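Side-chain contacts in PHB depolymerase (Penicillium funiculosum, PDB 2D81), which hydrolyses the ester bonds of polyhydroxybutyrate, a microbial storage polyester, using a circularly permuted alpha/beta hydrolase fold: residues G21-A26 and T57-N62; G46-A51 and N294-G299. One frame throughout, in Å; residues are numbered along the deposited sequence.

Contact 1: G21-A26 and T57-N62; sequences GGYMAA and TSCMYN. With RB3 ((1R)-3-{[(1R)-3-methoxy-1-methyl-3-oxopropyl]oxy}-1-methyl-3-oxopropyl (3R)-3-hydroxybutanoate), chain C.
Tyr23 reaches from helix 20-31 to the loop after strand 39-43, and its phenol ends on the backbone of Cys59. The hydroxyl OH donates to Cys59 O at 2.8 Å; the donor lies in the carbonyl plane on a lone pair, with a C=O...OH angle of 131°. That oxygen sits at the edge of the ring, near its plane. Cys59 CB also lies 3.3 Å from Tyr23 OH, so the hydroxyl meets both the carbonyl and the side chain of Cys59. Two buried residues thus make up the tight part of a small contact of 84 Å². Trp287 stacks with the Tyr23 ring and also touches Cys59, whose SG is held in the disulfide to Cys50.

The other side is looser between the two segments and is occupied by the bound hydroxybutyrate trimer. Met60 carries its CG anti to the carbonyl carbon and then bends at chi3 (69°), which turns CE toward the ligand, 3.2 Å from RB3 O3A. Beyond Met60 the loop turns to solvent at Tyr61. Strand 13-18 running through a tight turn into helix 20-31 is consistent with the strand-turn-helix nucleophile elbow of alpha/beta hydrolases, and Tyr23 joins it to the loop bordering the ligand pocket.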
ATOM      1  N   GLY A  21       3.352  -4.614   1.796  1.00  5.92           N
ATOM      2  CA  GLY A  21       2.817  -3.294   1.509  1.00  6.87           C
ATOM      3  C   GLY A  21       1.323  -3.324   1.243  1.00  6.00           C
ATOM      4  O   GLY A  21       0.621  -2.333   1.470  1.00  4.22           O
ATOM      5  N   GLY A  22       0.836  -4.462   0.755  1.00  5.80           N
ATOM      6  CA  GLY A  22      -0.594  -4.640   0.575  1.00  5.73           C
ATOM      7  C   GLY A  22      -1.292  -4.840   1.908  1.00  6.01           C
ATOM      8  O   GLY A  22      -2.354  -4.270   2.155  1.00  5.80           O
ATOM      9  N   TYR A  23      -0.696  -5.657   2.770  1.00  5.96           N
ATOM     10  CA  TYR A  23      -1.185  -5.792   4.136  1.00  4.95           C
ATOM     11  C   TYR A  23      -1.255  -4.414   4.790  1.00  4.36           C
ATOM     12  O   TYR A  23      -2.278  -4.050   5.362  1.00  4.34           O
ATOM     13  CB  TYR A  23      -0.262  -6.716   4.944  1.00  5.53           C
ATOM     14  CG  TYR A  23      -0.666  -8.178   4.914  1.00  6.20           C
ATOM     15  CD1 TYR A  23      -1.767  -8.628   5.640  1.00  6.77           C
ATOM     16  CD2 TYR A  23       0.052  -9.111   4.166  1.00  6.41           C
ATOM     17  CE1 TYR A  23      -2.144  -9.973   5.630  1.00  6.95           C
ATOM     18  CE2 TYR A  23      -0.320 -10.465   4.145  1.00  5.52           C
ATOM     19  CZ  TYR A  23      -1.417 -10.883   4.882  1.00  6.65           C
ATOM     20  OH  TYR A  23      -1.792 -12.211   4.878  1.00  8.17           O
ATOM     21  N   MET A  24      -0.170  -3.648   4.697  1.00  4.42           N
ATOM     22  CA  MET A  24      -0.122  -2.310   5.285  1.00  5.00           C
ATOM     23  C   MET A  24      -1.155  -1.367   4.665  1.00  5.22           C
ATOM     24  O   MET A  24      -1.779  -0.580   5.370  1.00  6.14           O
ATOM     25  CB  MET A  24       1.291  -1.719   5.138  1.00  4.72           C
ATOM     26  CG  MET A  24       1.479  -0.311   5.715  1.00  4.75           C
ATOM     27  SD  MET A  24       1.025  -0.137   7.462  1.00  8.33           S
ATOM     28  CE  MET A  24       2.460  -0.855   8.275  1.00  7.62           C
ATOM     29  N   ALA A  25      -1.345  -1.448   3.350  1.00  5.50           N
ATOM     30  CA  ALA A  25      -2.344  -0.609   2.693  1.00  4.31           C
ATOM     31  C   ALA A  25      -3.723  -0.857   3.298  1.00  5.18           C
ATOM     32  O   ALA A  25      -4.465   0.084   3.581  1.00  5.35           O
ATOM     33  CB  ALA A  25      -2.369  -0.887   1.192  1.00  4.77           C
ATOM     34  N   ALA A  26      -4.064  -2.125   3.500  1.00  6.31           N
ATOM     35  CA  ALA A  26      -5.337  -2.466   4.129  1.00  6.58           C
ATOM     36  C   ALA A  26      -5.376  -2.006   5.584  1.00  6.27           C
ATOM     37  O   ALA A  26      -6.417  -1.570   6.072  1.00  6.70           O
ATOM     38  CB  ALA A  26      -5.581  -3.971   4.046  1.00  6.03           C
ATOM     39  N   THR A  57       2.713 -17.097   9.172  1.00  9.14           N
ATOM     40  CA  THR A  57       2.856 -17.987   8.019  1.00  9.94           C
ATOM     41  C   THR A  57       1.520 -18.615   7.631  1.00  8.36           C
ATOM     42  O   THR A  57       1.348 -19.073   6.500  1.00  8.01           O
ATOM     43  CB  THR A  57       3.882 -19.125   8.275  1.00 10.79           C
ATOM     44  OG1 THR A  57       3.478 -19.896   9.411  1.00 10.56           O
ATOM     45  CG2 THR A  57       5.272 -18.549   8.518  1.00 11.56           C
ATOM     46  N   SER A  58       0.573 -18.632   8.565  1.00  7.75           N
ATOM     47  CA  SER A  58      -0.783 -19.076   8.256  1.00  8.76           C
ATOM     48  C   SER A  58      -1.502 -18.035   7.405  1.00  9.06           C
ATOM     49  O   SER A  58      -2.548 -18.318   6.825  1.00  9.86           O
ATOM     50  CB  SER A  58      -1.578 -19.319   9.544  1.00  9.76           C
ATOM     51  OG  SER A  58      -1.082 -20.444  10.251  1.00 13.31           O
ATOM     52  N   CYS A  59      -0.934 -16.832   7.349  1.00  7.97           N
ATOM     53  CA  CYS A  59      -1.445 -15.766   6.491  1.00  8.33           C
ATOM     54  C   CYS A  59      -0.603 -15.693   5.216  1.00  7.89           C
ATOM     55  O   CYS A  59      -0.560 -14.662   4.543  1.00  8.34           O
ATOM     56  CB  CYS A  59      -1.405 -14.419   7.235  1.00  7.80           C
ATOM     57  SG  CYS A  59      -2.475 -14.372   8.714  1.00 10.79           S
ATOM     58  N   MET A  60       0.055 -16.803   4.887  1.00  7.34           N
ATOM     59  CA  MET A  60       0.908 -16.879   3.706  1.00  7.85           C
ATOM     60  C   MET A  60       0.812 -18.243   3.031  1.00  9.28           C
ATOM     61  O   MET A  60       0.048 -19.106   3.454  1.00 10.07           O
ATOM     62  CB  MET A  60       2.367 -16.609   4.089  1.00  8.75           C
ATOM     63  CG  MET A  60       2.636 -15.206   4.603  1.00 11.20           C
ATOM     64  SD  MET A  60       4.365 -14.993   5.103  1.00 11.76           S
ATOM     65  CE  MET A  60       5.172 -15.063   3.518  1.00 11.80           C
ATOM     66  N   TYR A  61       1.593 -18.418   1.969  1.00  9.58           N
ATOM     67  CA  TYR A  61       1.764 -19.716   1.327  1.00  9.74           C
ATOM     68  C   TYR A  61       0.435 -20.320   0.884  1.00  9.89           C
ATOM     69  O   TYR A  61       0.247 -21.539   0.887  1.00  9.66           O
ATOM     70  CB  TYR A  61       2.517 -20.645   2.282  1.00 11.01           C
ATOM     71  CG  TYR A  61       3.813 -20.023   2.754  1.00 11.12           C
ATOM     72  CD1 TYR A  61       4.082 -19.856   4.113  1.00 13.64           C
ATOM     73  CD2 TYR A  61       4.743 -19.536   1.837  1.00 13.21           C
ATOM     74  CE1 TYR A  61       5.242 -19.211   4.543  1.00 15.50           C
ATOM     75  CE2 TYR A  61       5.904 -18.892   2.256  1.00 15.03           C
ATOM     76  CZ  TYR A  61       6.146 -18.730   3.609  1.00 16.45           C
ATOM     77  OH  TYR A  61       7.283 -18.073   4.020  1.00 20.13           O
ATOM     78  N   ASN A  62      -0.476 -19.436   0.493  1.00 10.57           N
ATOM     79  CA  ASN A  62      -1.762 -19.798  -0.091  1.00  9.64           C
ATOM     80  C   ASN A  62      -2.595 -20.682   0.820  1.00 10.04           C
ATOM     81  O   ASN A  62      -3.345 -21.538   0.359  1.00 10.32           O
ATOM     82  CB  ASN A  62      -1.563 -20.478  -1.448  1.00  9.57           C
ATOM     83  CG  ASN A  62      -2.791 -20.367  -2.332  1.00  9.43           C
ATOM     84  OD1 ASN A  62      -3.508 -19.363  -2.291  1.00  8.75           O
ATOM     85  ND2 ASN A  62      -3.031 -21.387  -3.151  1.00  8.83           N
TER
HETATM   86  O1M RB3 C 451       7.358 -13.137   0.850  1.00 30.39           O
HETATM   87  C1A RB3 C 451       7.056 -11.954   1.117  1.00 27.41           C
HETATM   88  O1A RB3 C 451       7.857 -11.000   1.225  1.00 30.84           O
HETATM   89  C2A RB3 C 451       5.571 -11.648   1.330  1.00 24.10           C
HETATM   90  C3A RB3 C 451       5.323 -11.020   2.704  1.00 19.82           C
HETATM   91  C4A RB3 C 451       3.822 -10.763   2.858  1.00 18.87           C
HETATM   92  O3A RB3 C 451       5.761 -11.931   3.725  1.00 18.25           O
HETATM   93  C1B RB3 C 451       6.337 -11.293   4.780  1.00 16.84           C
HETATM   94  O1B RB3 C 451       6.080 -10.114   5.020  1.00 11.77           O
HETATM   95  C2B RB3 C 451       7.315 -12.079   5.657  1.00 17.31           C
HETATM   96  C3B RB3 C 451       7.601 -11.406   7.003  1.00 17.59           C
HETATM   97  C4B RB3 C 451       6.338 -11.317   7.862  1.00 17.31           C
HETATM   98  O3B RB3 C 451       8.578 -12.182   7.714  1.00 22.14           O
HETATM   99  C1C RB3 C 451       9.853 -11.861   7.364  1.00 23.34           C
HETATM  100  O1C RB3 C 451      10.117 -11.535   6.207  1.00 24.73           O
HETATM  101  C2C RB3 C 451      10.954 -11.924   8.425  1.00 24.97           C
HETATM  102  C3C RB3 C 451      12.041 -12.924   8.030  1.00 26.39           C
HETATM  103  C4C RB3 C 451      13.120 -13.001   9.112  1.00 26.08           C
HETATM  104  O3C RB3 C 451      11.454 -14.211   7.820  1.00 29.55           O

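Contact 2: G46-A51 and N294-G299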
ATOM      1  N   GLY A  46      -3.265  -9.496   2.451  1.00  6.20           N
ATOM      2  CA  GLY A  46      -4.183 -10.347   3.186  1.00  5.64           C
ATOM      3  C   GLY A  46      -5.048  -9.611   4.193  1.00  5.86           C
ATOM      4  O   GLY A  46      -4.986  -8.384   4.298  1.00  5.37           O
ATOM      5  N   PRO A  47      -5.857 -10.351   4.970  1.00  5.17           N
ATOM      6  CA  PRO A  47      -6.762  -9.807   5.986  1.00  6.21           C
ATOM      7  C   PRO A  47      -6.163  -8.778   6.945  1.00  6.52           C
ATOM      8  O   PRO A  47      -5.044  -8.931   7.437  1.00  6.66           O
ATOM      9  CB  PRO A  47      -7.248 -11.057   6.716  1.00  6.90           C
ATOM     10  CG  PRO A  47      -7.255 -12.085   5.630  1.00  6.34           C
ATOM     11  CD  PRO A  47      -5.927 -11.824   4.953  1.00  5.82           C
ATOM     12  N   TYR A  48      -6.934  -7.728   7.204  1.00  6.35           N
ATOM     13  CA  TYR A  48      -6.644  -6.813   8.295  1.00  5.47           C
ATOM     14  C   TYR A  48      -6.538  -7.583   9.616  1.00  6.76           C
ATOM     15  O   TYR A  48      -7.459  -8.308   9.988  1.00  6.08           O
ATOM     16  CB  TYR A  48      -7.756  -5.770   8.401  1.00  6.47           C
ATOM     17  CG  TYR A  48      -7.607  -4.877   9.604  1.00  6.65           C
ATOM     18  CD1 TYR A  48      -6.714  -3.802   9.596  1.00  8.31           C
ATOM     19  CD2 TYR A  48      -8.313  -5.142  10.775  1.00  6.13           C
ATOM     20  CE1 TYR A  48      -6.528  -3.016  10.727  1.00  6.07           C
ATOM     21  CE2 TYR A  48      -8.132  -4.365  11.914  1.00  8.17           C
ATOM     22  CZ  TYR A  48      -7.239  -3.309  11.884  1.00  8.31           C
ATOM     23  OH  TYR A  48      -7.036  -2.567  13.019  1.00  6.36           O
ATOM     24  N   ASP A  49      -5.413  -7.416  10.310  1.00  5.31           N
ATOM     25  CA  ASP A  49      -5.177  -8.023  11.626  1.00  6.27           C
ATOM     26  C   ASP A  49      -4.952  -9.531  11.506  1.00  6.74           C
ATOM     27  O   ASP A  49      -5.084 -10.263  12.485  1.00  6.58           O
ATOM     28  CB  ASP A  49      -6.364  -7.750  12.570  1.00  6.05           C
ATOM     29  CG  ASP A  49      -5.968  -7.778  14.049  1.00  8.14           C
ATOM     30  OD1 ASP A  49      -6.630  -8.484  14.840  1.00  8.55           O
ATOM     31  OD2 ASP A  49      -5.007  -7.077  14.426  1.00  5.86           O
ATOM     32  N   CYS A  50      -4.592  -9.985  10.308  1.00  7.15           N
ATOM     33  CA  CYS A  50      -4.458 -11.420  10.049  1.00  7.48           C
ATOM     34  C   CYS A  50      -3.539 -12.106  11.058  1.00  8.08           C
ATOM     35  O   CYS A  50      -3.851 -13.185  11.563  1.00  5.89           O
ATOM     36  CB  CYS A  50      -3.922 -11.667   8.631  1.00  5.78           C
ATOM     37  SG  CYS A  50      -4.156 -13.397   8.087  1.00  9.66           S
ATOM     38  N   ALA A  51      -2.405 -11.478  11.355  1.00  6.13           N
ATOM     39  CA  ALA A  51      -1.338 -12.160  12.079  1.00  6.52           C
ATOM     40  C   ALA A  51      -1.350 -11.920  13.585  1.00  5.84           C
ATOM     41  O   ALA A  51      -0.389 -12.267  14.272  1.00  5.98           O
ATOM     42  CB  ALA A  51       0.019 -11.757  11.505  1.00  7.16           C
ATOM     43  N   ASN A 294       0.230  -2.280  18.570  1.00 11.52           N
ATOM     44  CA  ASN A 294      -0.792  -1.530  17.838  1.00 10.93           C
ATOM     45  C   ASN A 294      -0.419  -1.265  16.380  1.00  9.29           C
ATOM     46  O   ASN A 294      -0.877  -0.288  15.789  1.00 10.45           O
ATOM     47  CB  ASN A 294      -1.063  -0.194  18.530  1.00 14.53           C
ATOM     48  CG  ASN A 294       0.207   0.532  18.903  1.00 18.83           C
ATOM     49  OD1 ASN A 294       1.168   0.562  18.131  1.00 20.71           O
ATOM     50  ND2 ASN A 294       0.223   1.126  20.091  1.00 20.95           N
ATOM     51  N   ALA A 295       0.400  -2.139  15.802  1.00  8.97           N
ATOM     52  CA  ALA A 295       0.884  -1.958  14.434  1.00  9.33           C
ATOM     53  C   ALA A 295      -0.220  -1.663  13.417  1.00  8.99           C
ATOM     54  O   ALA A 295      -0.003  -0.907  12.468  1.00  7.84           O
ATOM     55  CB  ALA A 295       1.675  -3.191  13.992  1.00  7.61           C
ATOM     56  N   ASP A 296      -1.392  -2.268  13.600  1.00  8.19           N
ATOM     57  CA  ASP A 296      -2.483  -2.078  12.648  1.00  7.51           C
ATOM     58  C   ASP A 296      -3.633  -1.239  13.200  1.00  6.31           C
ATOM     59  O   ASP A 296      -4.741  -1.251  12.660  1.00  7.08           O
ATOM     60  CB  ASP A 296      -3.002  -3.437  12.146  1.00  8.23           C
ATOM     61  CG  ASP A 296      -3.667  -4.270  13.235  1.00  8.00           C
ATOM     62  OD1 ASP A 296      -3.521  -3.962  14.437  1.00  8.10           O
ATOM     63  OD2 ASP A 296      -4.337  -5.261  12.875  1.00  9.12           O
ATOM     64  N   GLN A 297      -3.355  -0.486  14.260  1.00  5.55           N
ATOM     65  CA  GLN A 297      -4.356   0.394  14.860  1.00  7.09           C
ATOM     66  C   GLN A 297      -3.869   1.840  14.817  1.00  6.88           C
ATOM     67  O   GLN A 297      -2.702   2.103  14.533  1.00  8.35           O
ATOM     68  CB  GLN A 297      -4.616  -0.024  16.310  1.00  6.91           C
ATOM     69  CG  GLN A 297      -5.078  -1.475  16.454  1.00  6.88           C
ATOM     70  CD  GLN A 297      -5.079  -1.952  17.896  1.00  9.12           C
ATOM     71  OE1 GLN A 297      -4.089  -1.800  18.608  1.00 10.61           O
ATOM     72  NE2 GLN A 297      -6.189  -2.541  18.329  1.00  9.66           N
ATOM     73  N   ILE A 298      -4.769   2.777  15.087  1.00  7.22           N
ATOM     74  CA  ILE A 298      -4.377   4.176  15.189  1.00  8.07           C
ATOM     75  C   ILE A 298      -3.201   4.280  16.162  1.00  8.38           C
ATOM     76  O   ILE A 298      -3.233   3.704  17.247  1.00  9.08           O
ATOM     77  CB  ILE A 298      -5.566   5.041  15.685  1.00  8.63           C
ATOM     78  CG1 ILE A 298      -6.688   5.014  14.639  1.00  6.60           C
ATOM     79  CG2 ILE A 298      -5.107   6.480  15.933  1.00  7.78           C
ATOM     80  CD1 ILE A 298      -8.039   5.552  15.134  1.00  5.56           C
ATOM     81  N   GLY A 299      -2.152   4.990  15.756  1.00  8.11           N
ATOM     82  CA  GLY A 299      -0.974   5.100  16.601  1.00  8.36           C
ATOM     83  C   GLY A 299       0.134   4.096  16.315  1.00  8.80           C
ATOM     84  O   GLY A 299       1.246   4.246  16.823  1.00 10.27           O
TER
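Tyr48 and Asp296 are joined by a hydrogen bond that uses a side chain on one segment and the backbone on the other. Tyr48 OH donates to Asp296 O at 2.7 Å, from above the carbonyl plane (44° out of it) and not along a lone pair. Tyr48 reaches this oxygen because chi1 of 174° sets CG opposite the backbone N, which carries the hydroxyl to Asp296, within the type I turn from Asn294 to Gln297.

Packing accompanies this bond. Asp296 OD2 lies over one face of the ring, offset toward the rim and 3.6 Å from Tyr48 CZ, with ring and carboxylate planes only 15° apart. Gln297 CG makes a looser approach to the hydroxyl. A phenylalanine here would keep the ring but would probably leave Asp296 O without this donor, and the turn less firmly fixed.

The third element is acidic. Asp49 OD2 and Asp296 OD2 are 2.5 Å apart, their carboxylates nearly coplanar. Arg52 bridges the pair from outside the segments, forming salt bridges through NE to Asp49 OD2 and through NH1 to Asp296 OD1. Two buried acids facing a shared arginine suggest that its single positive charge only partly offsets them, and that the ionisation of at least one is probably shifted toward the protonated form.

Leaving the N terminus, the chain passes strand 13-18 and enters helix 20-31, which supplies the first segment of contact 1. After strand 39-43 it runs through 46-51, the first half of contact 2, and then 57-62, where contact 1 closes a loop of 30 intervening residues. Contact 2 closes far later, at 294-299 just before helix 301-314, with 242 residues between its segments. The two loops therefore cross. They meet physically as well: the Cys50-Cys59 disulfide joins them, and Tyr23 CE1 packs against Gly46 CA at 3.2 Å. Together they tie helix 20-31, the loop before helix 68-77 and the approach to the last helix.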